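Local coordinates for tapirin (Caldicellulosiruptor hydrothermalis, PDB 6N2C), which probably binds cellulose through its C-terminal beta-helix domain, which also carries a zinc ion, and so is likely to attach the cell to plant biomass, at residues L293-L307 and F313-V327. Residues are numbered along the deposited sequence; the frame is centred on the assembly and turned at random. Where two conformers were deposited one is given.
Sequences LFCDTLDIRNGSSNL and FAYFNKLNIWTDKMV
Strands 297-300 and 318-321 run parallel, 2° apart, and are stitched by backbone bonds, among them Leu298 N to Lys318 O and Asn320 N to Leu298 O. At the turn before them, Asp296 O accepts from both Asn317 N and Lys318 N. Side-chain amides repeat the register: Asn320 ND2 gives Asp299 OD1 a nearly straight bond of 2.7 Å, the amide and carboxylate almost coplanar, while Asn317 ND2 reaches the anti side of Asp296 OD1 at 2.9 Å. Asp299 also forms a salt bridge with Arg301, and Lys318 NZ donates to Asn320 OD1 and forms a salt bridge with Glu340. These are successive coils of a right-handed parallel beta-helix, with Leu298 over Leu319 and Ile300 over Ile321 inside; Met326, bent at its last torsion (chi3 -98°), brings CE tightly against Leu298 CD2 at 3.4 Å. Among the aromatics, Phe313 presents its edge to a face of Phe294, planes 80° apart, and Tyr315 lies obliquely to Phe294, whose ring also stacks with Phe275 of the preceding coil. Arg301 lays CD over the centre of the six-membered ring of Trp322, 3.5 Å from its centroid, with CZ in cation-pi range; Arg342 makes another cation-pi contact with this indole. An alanine in place of Trp322 would strip the Arg301 chain of its aromatic platform and is likely to leave the guanidinium freer to swing from Asp299. Between the loops that follow the strands, Thr323 OG1 donates to Gly303 O at 2.9 Å, and Ser305 N meets Asp324 OD1 from above the carboxylate plane at 3.0 Å.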
loop_
_atom_site.group_PDB
_atom_site.type_symbol
_atom_site.label_atom_id
_atom_site.label_comp_id
_atom_site.label_asym_id
_atom_site.label_seq_id
_atom_site.Cartn_x
_atom_site.Cartn_y
_atom_site.Cartn_z
ATOM N N LEU A 293 0.505 5.532 6.897
ATOM C CA LEU A 293 0.328 5.592 5.459
ATOM C C LEU A 293 1.038 6.839 4.959
ATOM O O LEU A 293 0.817 7.958 5.438
ATOM C CB LEU A 293 -1.203 5.615 5.167
ATOM C CG LEU A 293 -1.620 5.662 3.703
ATOM C CD1 LEU A 293 -3.082 5.227 3.598
ATOM C CD2 LEU A 293 -1.453 6.971 3.030
ATOM N N PHE A 294 1.925 6.651 3.971
ATOM C CA PHE A 294 2.536 7.733 3.294
ATOM C C PHE A 294 2.197 7.617 1.793
ATOM O O PHE A 294 2.299 6.535 1.237
ATOM C CB PHE A 294 4.093 7.671 3.358
ATOM C CG PHE A 294 4.713 7.834 4.723
ATOM C CD1 PHE A 294 4.566 6.820 5.660
ATOM C CD2 PHE A 294 5.581 8.905 5.011
ATOM C CE1 PHE A 294 5.245 6.900 6.890
ATOM C CE2 PHE A 294 6.226 8.956 6.212
ATOM C CZ PHE A 294 6.054 7.973 7.140
ATOM N N CYS A 295 1.854 8.727 1.104
ATOM C CA CYS A 295 1.657 8.639 -0.324
ATOM C C CYS A 295 1.778 10.002 -0.936
ATOM O O CYS A 295 1.808 10.979 -0.201
ATOM C CB CYS A 295 0.331 7.914 -0.736
ATOM S SG CYS A 295 -1.114 8.916 -0.208
ATOM N N ASP A 296 1.880 10.109 -2.251
ATOM C CA ASP A 296 1.796 11.436 -2.837
ATOM C C ASP A 296 0.346 11.951 -2.752
ATOM O O ASP A 296 0.093 13.059 -2.260
ATOM C CB ASP A 296 2.251 11.459 -4.253
ATOM C CG ASP A 296 2.045 12.785 -4.941
ATOM O OD1 ASP A 296 2.648 13.800 -4.573
ATOM O OD2 ASP A 296 1.219 12.805 -5.874
ATOM N N THR A 297 -0.549 11.179 -3.295
ATOM C CA THR A 297 -1.926 11.560 -3.420
ATOM C C THR A 297 -2.752 10.387 -2.939
ATOM O O THR A 297 -2.545 9.245 -3.330
ATOM C CB THR A 297 -2.294 11.870 -4.856
ATOM O OG1 THR A 297 -1.635 13.051 -5.313
ATOM C CG2 THR A 297 -3.812 12.062 -5.043
ATOM N N LEU A 298 -3.721 10.640 -2.070
ATOM C CA LEU A 298 -4.746 9.656 -1.700
ATOM C C LEU A 298 -6.143 10.091 -2.240
ATOM O O LEU A 298 -6.607 11.140 -1.837
ATOM C CB LEU A 298 -4.821 9.469 -0.186
ATOM C CG LEU A 298 -5.914 8.526 0.373
ATOM C CD1 LEU A 298 -5.882 7.176 -0.290
ATOM C CD2 LEU A 298 -5.763 8.395 1.888
ATOM N N ASP A 299 -6.661 9.317 -3.195
ATOM C CA ASP A 299 -7.944 9.612 -3.921
ATOM C C ASP A 299 -9.053 8.722 -3.413
ATOM O O ASP A 299 -9.014 7.493 -3.583
ATOM C CB ASP A 299 -7.741 9.476 -5.447
ATOM C CG ASP A 299 -7.140 10.712 -6.089
ATOM O OD1 ASP A 299 -7.233 11.813 -5.557
ATOM O OD2 ASP A 299 -6.604 10.588 -7.210
ATOM N N ILE A 300 -10.004 9.316 -2.711
ATOM C CA ILE A 300 -11.204 8.661 -2.333
ATOM C C ILE A 300 -12.354 9.359 -3.086
ATOM O O ILE A 300 -13.086 10.172 -2.496
ATOM C CB ILE A 300 -11.452 8.646 -0.831
ATOM C CG1 ILE A 300 -10.211 8.164 -0.084
ATOM C CG2 ILE A 300 -12.639 7.772 -0.449
ATOM C CD1 ILE A 300 -10.349 8.369 1.381
ATOM N N ARG A 301 -12.417 9.087 -4.369
ATOM C CA ARG A 301 -13.310 9.888 -5.240
ATOM C C ARG A 301 -14.309 9.047 -6.035
ATOM O O ARG A 301 -15.437 9.475 -6.213
ATOM C CB ARG A 301 -12.506 10.616 -6.272
ATOM C CG ARG A 301 -11.554 11.604 -5.664
ATOM C CD ARG A 301 -11.026 12.615 -6.690
ATOM N NE ARG A 301 -10.098 12.055 -7.596
ATOM C CZ ARG A 301 -9.464 12.721 -8.557
ATOM N NH1 ARG A 301 -9.660 14.019 -8.746
ATOM N NH2 ARG A 301 -8.620 12.093 -9.337
ATOM N N ASN A 302 -13.891 7.916 -6.514
ATOM C CA ASN A 302 -14.712 7.038 -7.334
ATOM C C ASN A 302 -15.696 6.220 -6.542
ATOM O O ASN A 302 -15.454 5.687 -5.425
ATOM C CB ASN A 302 -13.878 6.037 -8.114
ATOM C CG ASN A 302 -13.043 6.671 -9.133
ATOM O OD1 ASN A 302 -13.500 7.626 -9.773
ATOM N ND2 ASN A 302 -11.771 6.195 -9.301
ATOM N N GLY A 303 -16.905 6.070 -7.128
ATOM C CA GLY A 303 -17.879 5.163 -6.491
ATOM C C GLY A 303 -18.461 5.666 -5.195
ATOM O O GLY A 303 -18.513 6.874 -4.948
ATOM N N SER A 304 -18.814 4.740 -4.313
ATOM C CA SER A 304 -19.342 5.055 -3.042
ATOM C C SER A 304 -19.045 3.892 -2.145
ATOM O O SER A 304 -18.619 2.825 -2.574
ATOM C CB SER A 304 -20.883 5.360 -3.115
ATOM O OG SER A 304 -21.593 4.134 -3.422
ATOM N N SER A 305 -19.274 4.099 -0.853
ATOM C CA SER A 305 -19.136 3.080 0.148
ATOM C C SER A 305 -17.692 2.569 0.275
ATOM O O SER A 305 -17.494 1.405 0.604
ATOM C CB SER A 305 -20.071 1.919 -0.100
ATOM O OG SER A 305 -20.194 1.188 1.098
ATOM N N ASN A 306 -16.749 3.466 0.024
ATOM C CA ASN A 306 -15.307 3.190 0.324
ATOM C C ASN A 306 -15.095 3.412 1.781
ATOM O O ASN A 306 -15.858 4.125 2.512
ATOM C CB ASN A 306 -14.435 4.115 -0.468
ATOM C CG ASN A 306 -14.549 3.916 -1.929
ATOM O OD1 ASN A 306 -14.235 2.804 -2.469
ATOM N ND2 ASN A 306 -14.824 5.023 -2.655
ATOM N N LEU A 307 -13.971 2.904 2.299
ATOM C CA LEU A 307 -13.651 3.199 3.698
ATOM C C LEU A 307 -12.120 3.157 3.827
ATOM O O LEU A 307 -11.526 2.140 3.504
ATOM C CB LEU A 307 -14.230 2.174 4.631
ATOM C CG LEU A 307 -13.918 2.335 6.138
ATOM C CD1 LEU A 307 -14.279 3.692 6.604
ATOM C CD2 LEU A 307 -14.497 1.247 6.992
ATOM N N PHE A 313 -1.307 7.402 11.303
ATOM C CA PHE A 313 -1.354 8.628 10.547
ATOM C C PHE A 313 -1.380 8.370 9.049
ATOM O O PHE A 313 -1.036 7.262 8.588
ATOM C CB PHE A 313 -0.189 9.587 10.899
ATOM C CG PHE A 313 1.155 9.027 10.550
ATOM C CD1 PHE A 313 1.604 9.086 9.234
ATOM C CD2 PHE A 313 1.949 8.402 11.517
ATOM C CE1 PHE A 313 2.866 8.518 8.876
ATOM C CE2 PHE A 313 3.193 7.814 11.134
ATOM C CZ PHE A 313 3.655 7.920 9.821
ATOM N N ALA A 314 -1.790 9.424 8.325
ATOM C CA ALA A 314 -1.585 9.478 6.890
ATOM C C ALA A 314 -0.889 10.746 6.574
ATOM O O ALA A 314 -1.292 11.848 7.046
ATOM C CB ALA A 314 -2.930 9.353 6.165
ATOM N N TYR A 315 0.119 10.667 5.706
ATOM C CA TYR A 315 0.967 11.754 5.337
ATOM C C TYR A 315 0.945 11.767 3.846
ATOM O O TYR A 315 1.228 10.760 3.206
ATOM C CB TYR A 315 2.379 11.535 5.943
ATOM C CG TYR A 315 3.511 12.450 5.651
ATOM C CD1 TYR A 315 3.404 13.610 4.822
ATOM C CD2 TYR A 315 4.807 12.221 6.226
ATOM C CE1 TYR A 315 4.534 14.394 4.547
ATOM C CE2 TYR A 315 5.872 13.024 5.940
ATOM C CZ TYR A 315 5.754 14.086 5.105
ATOM O OH TYR A 315 6.828 14.887 4.870
ATOM N N PHE A 316 0.642 12.924 3.229
ATOM C CA PHE A 316 0.322 13.003 1.793
ATOM C C PHE A 316 0.584 14.398 1.261
ATOM O O PHE A 316 0.646 15.361 2.045
ATOM C CB PHE A 316 -1.210 12.666 1.521
ATOM C CG PHE A 316 -2.119 13.496 2.394
ATOM C CD1 PHE A 316 -2.441 14.796 2.055
ATOM C CD2 PHE A 316 -2.451 13.007 3.650
ATOM C CE1 PHE A 316 -3.208 15.575 2.929
ATOM C CE2 PHE A 316 -3.197 13.788 4.517
ATOM C CZ PHE A 316 -3.566 15.041 4.154
ATOM N N ASN A 317 0.782 14.506 -0.047
ATOM C CA ASN A 317 0.795 15.798 -0.669
ATOM C C ASN A 317 -0.650 16.282 -0.998
ATOM O O ASN A 317 -0.906 17.519 -1.020
ATOM C CB ASN A 317 1.708 15.824 -1.900
ATOM C CG ASN A 317 3.155 15.723 -1.514
ATOM O OD1 ASN A 317 3.566 16.332 -0.494
ATOM N ND2 ASN A 317 3.917 14.880 -2.220
ATOM N N LYS A 318 -1.499 15.348 -1.400
ATOM C CA LYS A 318 -2.919 15.653 -1.756
ATOM C C LYS A 318 -3.831 14.533 -1.239
ATOM O O LYS A 318 -3.528 13.328 -1.371
ATOM C CB LYS A 318 -3.150 15.868 -3.246
ATOM C CG LYS A 318 -4.558 16.351 -3.567
ATOM C CD LYS A 318 -4.832 17.767 -3.044
ATOM C CE LYS A 318 -6.300 18.137 -2.984
ATOM N NZ LYS A 318 -6.793 18.358 -4.415
ATOM N N LEU A 319 -4.921 14.926 -0.560
ATOM C CA LEU A 319 -5.954 14.026 -0.125
ATOM C C LEU A 319 -7.277 14.594 -0.756
ATOM O O LEU A 319 -7.637 15.719 -0.469
ATOM C CB LEU A 319 -6.050 14.068 1.406
ATOM C CG LEU A 319 -7.238 13.354 2.036
ATOM C CD1 LEU A 319 -7.396 11.901 1.593
ATOM C CD2 LEU A 319 -7.184 13.483 3.507
ATOM N N ASN A 320 -7.906 13.823 -1.601
ATOM C CA ASN A 320 -9.218 14.143 -2.216
ATOM C C ASN A 320 -10.231 13.221 -1.637
ATOM O O ASN A 320 -10.140 11.992 -1.813
ATOM C CB ASN A 320 -9.138 13.944 -3.735
ATOM C CG ASN A 320 -8.294 14.950 -4.385
ATOM O OD1 ASN A 320 -8.484 16.151 -4.118
ATOM N ND2 ASN A 320 -7.295 14.521 -5.206
ATOM N N ILE A 321 -11.176 13.740 -0.882
ATOM C CA ILE A 321 -12.307 12.944 -0.391
ATOM C C ILE A 321 -13.609 13.499 -1.075
ATOM O O ILE A 321 -14.077 14.563 -0.684
ATOM C CB ILE A 321 -12.458 12.965 1.118
ATOM C CG1 ILE A 321 -11.124 12.696 1.828
ATOM C CG2 ILE A 321 -13.539 11.983 1.541
ATOM C CD1 ILE A 321 -11.172 12.927 3.321
ATOM N N TRP A 322 -14.099 12.801 -2.100
ATOM C CA TRP A 322 -15.276 13.240 -2.879
ATOM C C TRP A 322 -16.442 12.257 -2.764
ATOM O O TRP A 322 -17.493 12.461 -3.366
ATOM C CB TRP A 322 -14.899 13.508 -4.350
ATOM C CG TRP A 322 -13.805 14.491 -4.612
ATOM C CD1 TRP A 322 -12.910 15.033 -3.739
ATOM C CD2 TRP A 322 -13.443 14.976 -5.881
ATOM N NE1 TRP A 322 -12.060 15.861 -4.390
ATOM C CE2 TRP A 322 -12.390 15.831 -5.717
ATOM C CE3 TRP A 322 -13.972 14.797 -7.154
ATOM C CZ2 TRP A 322 -11.776 16.475 -6.800
ATOM C CZ3 TRP A 322 -13.381 15.412 -8.203
ATOM C CH2 TRP A 322 -12.300 16.254 -8.031
ATOM N N THR A 323 -16.295 11.236 -1.899
ATOM C CA THR A 323 -17.292 10.285 -1.591
ATOM C C THR A 323 -17.062 9.715 -0.203
ATOM O O THR A 323 -16.087 10.151 0.462
ATOM C CB THR A 323 -17.339 9.214 -2.712
ATOM O OG1 THR A 323 -18.582 8.512 -2.571
ATOM C CG2 THR A 323 -16.104 8.231 -2.597
ATOM N N ASP A 324 -17.894 8.805 0.281
ATOM C CA ASP A 324 -17.739 8.221 1.600
ATOM C C ASP A 324 -16.669 7.148 1.506
ATOM O O ASP A 324 -16.714 6.395 0.538
ATOM C CB ASP A 324 -19.048 7.671 2.163
ATOM C CG ASP A 324 -19.760 6.659 1.241
ATOM O OD1 ASP A 324 -19.903 6.859 -0.008
ATOM O OD2 ASP A 324 -20.144 5.631 1.771
ATOM N N LYS A 325 -15.723 7.022 2.447
ATOM C CA LYS A 325 -15.364 7.954 3.514
ATOM C C LYS A 325 -13.912 7.671 3.998
ATOM O O LYS A 325 -13.254 6.727 3.566
ATOM C CB LYS A 325 -16.307 7.865 4.713
ATOM C CG LYS A 325 -16.406 6.505 5.397
ATOM C CD LYS A 325 -17.524 6.537 6.448
ATOM C CE LYS A 325 -17.895 5.174 7.037
ATOM N NZ LYS A 325 -18.831 5.304 8.192
ATOM N N MET A 326 -13.437 8.550 4.842
ATOM C CA MET A 326 -12.160 8.349 5.588
ATOM C C MET A 326 -12.528 8.435 7.070
ATOM O O MET A 326 -13.329 9.338 7.412
ATOM C CB MET A 326 -11.182 9.407 5.304
ATOM C CG MET A 326 -9.883 9.215 6.077
ATOM S SD MET A 326 -8.645 10.396 5.507
ATOM C CE MET A 326 -7.744 9.464 4.410
ATOM N N VAL A 327 -12.060 7.484 7.882
ATOM C CA VAL A 327 -12.160 7.529 9.344
ATOM C C VAL A 327 -10.783 7.655 10.025
ATOM O O VAL A 327 -9.884 6.855 9.696
ATOM C CB VAL A 327 -12.863 6.273 9.863
ATOM C CG1 VAL A 327 -12.816 6.160 11.397
ATOM C CG2 VAL A 327 -14.354 6.284 9.394
HETATM O O HOH W 1 -18.065 3.843 3.941
#